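Local coordinates for protein replicative DNA helicase (Nostoc punctiforme, PDB 4O1R) that carries an intein, here crystallised, that probably excises itself from the helicase precursor by protein splicing and joins the flanking segments, at residues T63-R68 with Y107-V112. Residues are numbered along the deposited sequence; the frame is centred on the assembly and turned at random. Where two conformers were deposited one is given.
Sequences TTRLGR and YWDEIV
Asp109 reaches from strand 106-126 into the type I beta turn from Thr64 to Gly67, a hairpin turn of the all-beta intein (Hint) fold. Its OD2 accepts the Thr64 hydroxyl from above the carboxylate plane (OG1 to OD2 2.7 Å) and, through its syn lone pair, the backbone N of Leu66 (N to OD2 3.1 Å). In the conformer given, Tyr107 OH approaches OD2 from the other face, a long and doubtful third bond. A short, acidic side chain suits this buried spot, since OD2 gathers the Thr64 hydroxyl and the Leu66 N-H; an alanine here would probably leave both without their acceptor. Threonine suits the turn's first position because OG1 lies between the backbone N and the carbonyl carbon (chi1 74°), where it reaches OD2 and accepts a weak bond from Arg68 N. Behind these, Arg65 N donates to Glu110 O and Val112 N to Thr63 O, flanking the antiparallel non-hydrogen-bonded pair Thr64-Ile111. Farther out, the Arg65 guanidinium lays one face over Glu110 CB, while NH1 and Glu110 OE1, 3.5 Å apart, attract by charge alone. Arg68 NH1 donates to the Asn137 and Pro99 carbonyls. A water links Arg65 NE to Asp109 OD1, donating to OD1 at 2.7 Å.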
ATOM      1  N   THR A  63      -4.219  11.438  -0.825  1.00 10.97           N
ATOM      2  CA  THR A  63      -3.867  11.818  -2.196  1.00 11.32           C
ATOM      3  C   THR A  63      -2.514  12.501  -2.206  1.00 11.10           C
ATOM      4  O   THR A  63      -2.222  13.309  -1.318  1.00 11.35           O
ATOM      5  CB  THR A  63      -4.938  12.761  -2.787  1.00 11.89           C
ATOM      6  OG1 THR A  63      -6.225  12.151  -2.651  1.00 12.89           O
ATOM      7  CG2 THR A  63      -4.692  13.050  -4.268  1.00 12.99           C
ATOM      8  N   THR A  64      -1.695  12.185  -3.207  1.00 11.28           N
ATOM      9  CA  THR A  64      -0.377  12.800  -3.332  1.00 12.26           C
ATOM     10  C   THR A  64      -0.368  13.852  -4.444  1.00 12.55           C
ATOM     11  O   THR A  64      -1.283  13.916  -5.274  1.00 13.08           O
ATOM     12  CB  THR A  64       0.734  11.751  -3.597  1.00 12.43           C
ATOM     13  OG1 THR A  64       0.634  11.280  -4.952  1.00 13.38           O
ATOM     14  CG2 THR A  64       0.644  10.570  -2.618  1.00 14.39           C
ATOM     15  N   ARG A  65       0.706  14.637  -4.484  1.00 13.00           N
ATOM     16  CA  ARG A  65       0.865  15.726  -5.451  1.00 13.94           C
ATOM     17  C   ARG A  65       0.862  15.239  -6.904  1.00 14.84           C
ATOM     18  O   ARG A  65       0.330  15.929  -7.776  1.00 16.16           O
ATOM     19  CB  ARG A  65       2.130  16.526  -5.122  1.00 14.06           C
ATOM     20  CG  ARG A  65       2.395  17.754  -5.997  1.00 15.53           C
ATOM     21  CD  ARG A  65       3.583  18.584  -5.453  1.00 17.54           C
ATOM     22  NE  ARG A  65       4.809  17.781  -5.301  1.00 18.90           N
ATOM     23  CZ  ARG A  65       5.843  18.093  -4.510  1.00 20.24           C
ATOM     24  NH1 ARG A  65       5.843  19.202  -3.780  1.00 19.61           N
ATOM     25  NH2 ARG A  65       6.887  17.275  -4.443  1.00 22.57           N
ATOM     26  N   LEU A  66       1.433  14.063  -7.158  1.00 15.72           N
ATOM     27  CA  LEU A  66       1.435  13.456  -8.499  0.60 16.54           C
ATOM     28  C   LEU A  66       0.087  12.876  -8.871  1.00 16.87           C
ATOM     29  O   LEU A  66      -0.120  12.448 -10.017  1.00 18.81           O
ATOM     30  CB  LEU A  66       2.471  12.339  -8.591  0.60 17.32           C
ATOM     31  CG  LEU A  66       3.945  12.728  -8.648  0.60 17.90           C
ATOM     32  CD1 LEU A  66       4.709  11.477  -8.835  0.60 20.70           C
ATOM     33  CD2 LEU A  66       4.270  13.666  -9.783  0.60 19.67           C
ATOM     34  N   GLY A  67      -0.822  12.827  -7.899  1.00 16.14           N
ATOM     35  CA  GLY A  67      -2.189  12.369  -8.133  1.00 16.26           C
ATOM     36  C   GLY A  67      -2.471  10.940  -7.728  1.00 15.77           C
ATOM     37  O   GLY A  67      -3.566  10.428  -7.992  1.00 17.43           O
ATOM     38  N   ARG A  68      -1.523  10.284  -7.067  1.00 14.71           N
ATOM     39  CA  ARG A  68      -1.771   8.929  -6.575  1.00 14.55           C
ATOM     40  C   ARG A  68      -2.725   8.996  -5.395  1.00 13.50           C
ATOM     41  O   ARG A  68      -2.751   9.991  -4.674  1.00 13.27           O
ATOM     42  CB  ARG A  68      -0.461   8.250  -6.226  1.00 15.58           C
ATOM     43  CG  ARG A  68       0.478   8.342  -7.422  1.00 19.20           C
ATOM     44  CD  ARG A  68       1.308   7.146  -7.617  1.00 20.51           C
ATOM     45  NE  ARG A  68       2.281   7.407  -8.677  1.00 20.11           N
ATOM     46  CZ  ARG A  68       3.453   6.788  -8.773  1.00 19.97           C
ATOM     47  NH1 ARG A  68       3.808   5.863  -7.877  1.00 17.51           N
ATOM     48  NH2 ARG A  68       4.265   7.098  -9.773  1.00 21.47           N
ATOM     49  N   TYR A 107      10.477   7.475  -5.356  1.00 18.06           N
ATOM     50  CA  TYR A 107      10.496   8.921  -5.254  1.00 17.75           C
ATOM     51  C   TYR A 107       9.648   9.315  -4.052  1.00 16.41           C
ATOM     52  O   TYR A 107       8.749   8.579  -3.636  1.00 16.45           O
ATOM     53  CB  TYR A 107      10.107   9.617  -6.564  0.50 18.05           C
ATOM     54  CG  TYR A 107       8.643   9.652  -6.794  0.50 17.79           C
ATOM     55  CD1 TYR A 107       7.910  10.790  -6.499  0.50 18.12           C
ATOM     56  CD2 TYR A 107       7.977   8.536  -7.279  0.50 18.99           C
ATOM     57  CE1 TYR A 107       6.565  10.814  -6.685  0.50 19.69           C
ATOM     58  CE2 TYR A 107       6.629   8.555  -7.471  0.50 19.54           C
ATOM     59  CZ  TYR A 107       5.925   9.691  -7.171  0.50 20.02           C
ATOM     60  OH  TYR A 107       4.565   9.706  -7.360  0.50 20.71           O
ATOM     61  N   TRP A 108       9.941  10.480  -3.493  1.00 15.55           N
ATOM     62  CA  TRP A 108       9.250  10.958  -2.298  1.00 15.60           C
ATOM     63  C   TRP A 108       8.203  11.993  -2.664  1.00 15.82           C
ATOM     64  O   TRP A 108       8.536  13.162  -2.870  1.00 18.02           O
ATOM     65  CB  TRP A 108      10.270  11.571  -1.342  1.00 15.61           C
ATOM     66  CG  TRP A 108      11.273  10.573  -0.863  1.00 15.02           C
ATOM     67  CD1 TRP A 108      12.533  10.380  -1.353  1.00 17.37           C
ATOM     68  CD2 TRP A 108      11.095   9.603   0.182  1.00 14.69           C
ATOM     69  NE1 TRP A 108      13.153   9.365  -0.667  1.00 18.09           N
ATOM     70  CE2 TRP A 108      12.296   8.872   0.282  1.00 16.62           C
ATOM     71  CE3 TRP A 108      10.045   9.298   1.063  1.00 15.48           C
ATOM     72  CZ2 TRP A 108      12.475   7.838   1.212  1.00 17.03           C
ATOM     73  CZ3 TRP A 108      10.231   8.265   1.989  1.00 15.85           C
ATOM     74  CH2 TRP A 108      11.436   7.553   2.057  1.00 17.00           C
ATOM     75  N   ASP A 109       6.947  11.570  -2.739  1.00 14.27           N
ATOM     76  CA  ASP A 109       5.876  12.458  -3.180  1.00 14.26           C
ATOM     77  C   ASP A 109       5.222  13.137  -1.982  1.00 13.86           C
ATOM     78  O   ASP A 109       5.122  12.564  -0.900  1.00 15.81           O
ATOM     79  CB  ASP A 109       4.832  11.679  -3.988  1.00 14.92           C
ATOM     80  CG  ASP A 109       4.016  12.567  -4.927  1.00 16.40           C
ATOM     81  OD1 ASP A 109       4.295  13.779  -5.058  1.00 19.42           O
ATOM     82  OD2 ASP A 109       3.115  12.005  -5.555  1.00 20.30           O
ATOM     83  N   GLU A 110       4.742  14.346  -2.197  1.00 13.18           N
ATOM     84  CA  GLU A 110       4.088  15.126  -1.160  1.00 12.33           C
ATOM     85  C   GLU A 110       2.618  14.735  -1.001  1.00 11.86           C
ATOM     86  O   GLU A 110       1.891  14.607  -1.997  1.00 12.45           O
ATOM     87  CB  GLU A 110       4.166  16.598  -1.576  1.00 13.05           C
ATOM     88  CG  GLU A 110       3.647  17.546  -0.529  1.00 13.74           C
ATOM     89  CD  GLU A 110       3.333  18.915  -1.072  1.00 17.88           C
ATOM     90  OE1 GLU A 110       2.766  19.014  -2.181  1.00 21.66           O
ATOM     91  OE2 GLU A 110       3.605  19.886  -0.360  1.00 20.25           O
ATOM     92  N   ILE A 111       2.171  14.579   0.245  1.00 11.46           N
ATOM     93  CA  ILE A 111       0.743  14.416   0.537  1.00 11.98           C
ATOM     94  C   ILE A 111       0.038  15.757   0.385  1.00 11.94           C
ATOM     95  O   ILE A 111       0.459  16.757   0.999  1.00 13.70           O
ATOM     96  CB  ILE A 111       0.530  13.911   1.972  1.00 12.25           C
ATOM     97  CG1 ILE A 111       1.142  12.520   2.143  1.00 13.28           C
ATOM     98  CG2 ILE A 111      -0.976  13.879   2.319  1.00 13.51           C
ATOM     99  CD1 ILE A 111       1.300  12.105   3.584  1.00 14.73           C
ATOM    100  N   VAL A 112      -1.017  15.785  -0.433  1.00 11.71           N
ATOM    101  CA  VAL A 112      -1.826  17.010  -0.597  1.00 12.19           C
ATOM    102  C   VAL A 112      -3.163  16.975   0.139  1.00 12.08           C
ATOM    103  O   VAL A 112      -3.737  18.025   0.423  1.00 13.49           O
ATOM    104  CB  VAL A 112      -2.027  17.419  -2.089  1.00 12.47           C
ATOM    105  CG1 VAL A 112      -0.684  17.713  -2.756  1.00 13.30           C
ATOM    106  CG2 VAL A 112      -2.778  16.357  -2.855  1.00 13.76           C
TER
HETATM  107  O   HOH W   1       5.368  15.451  -6.866  1.00 27.40           O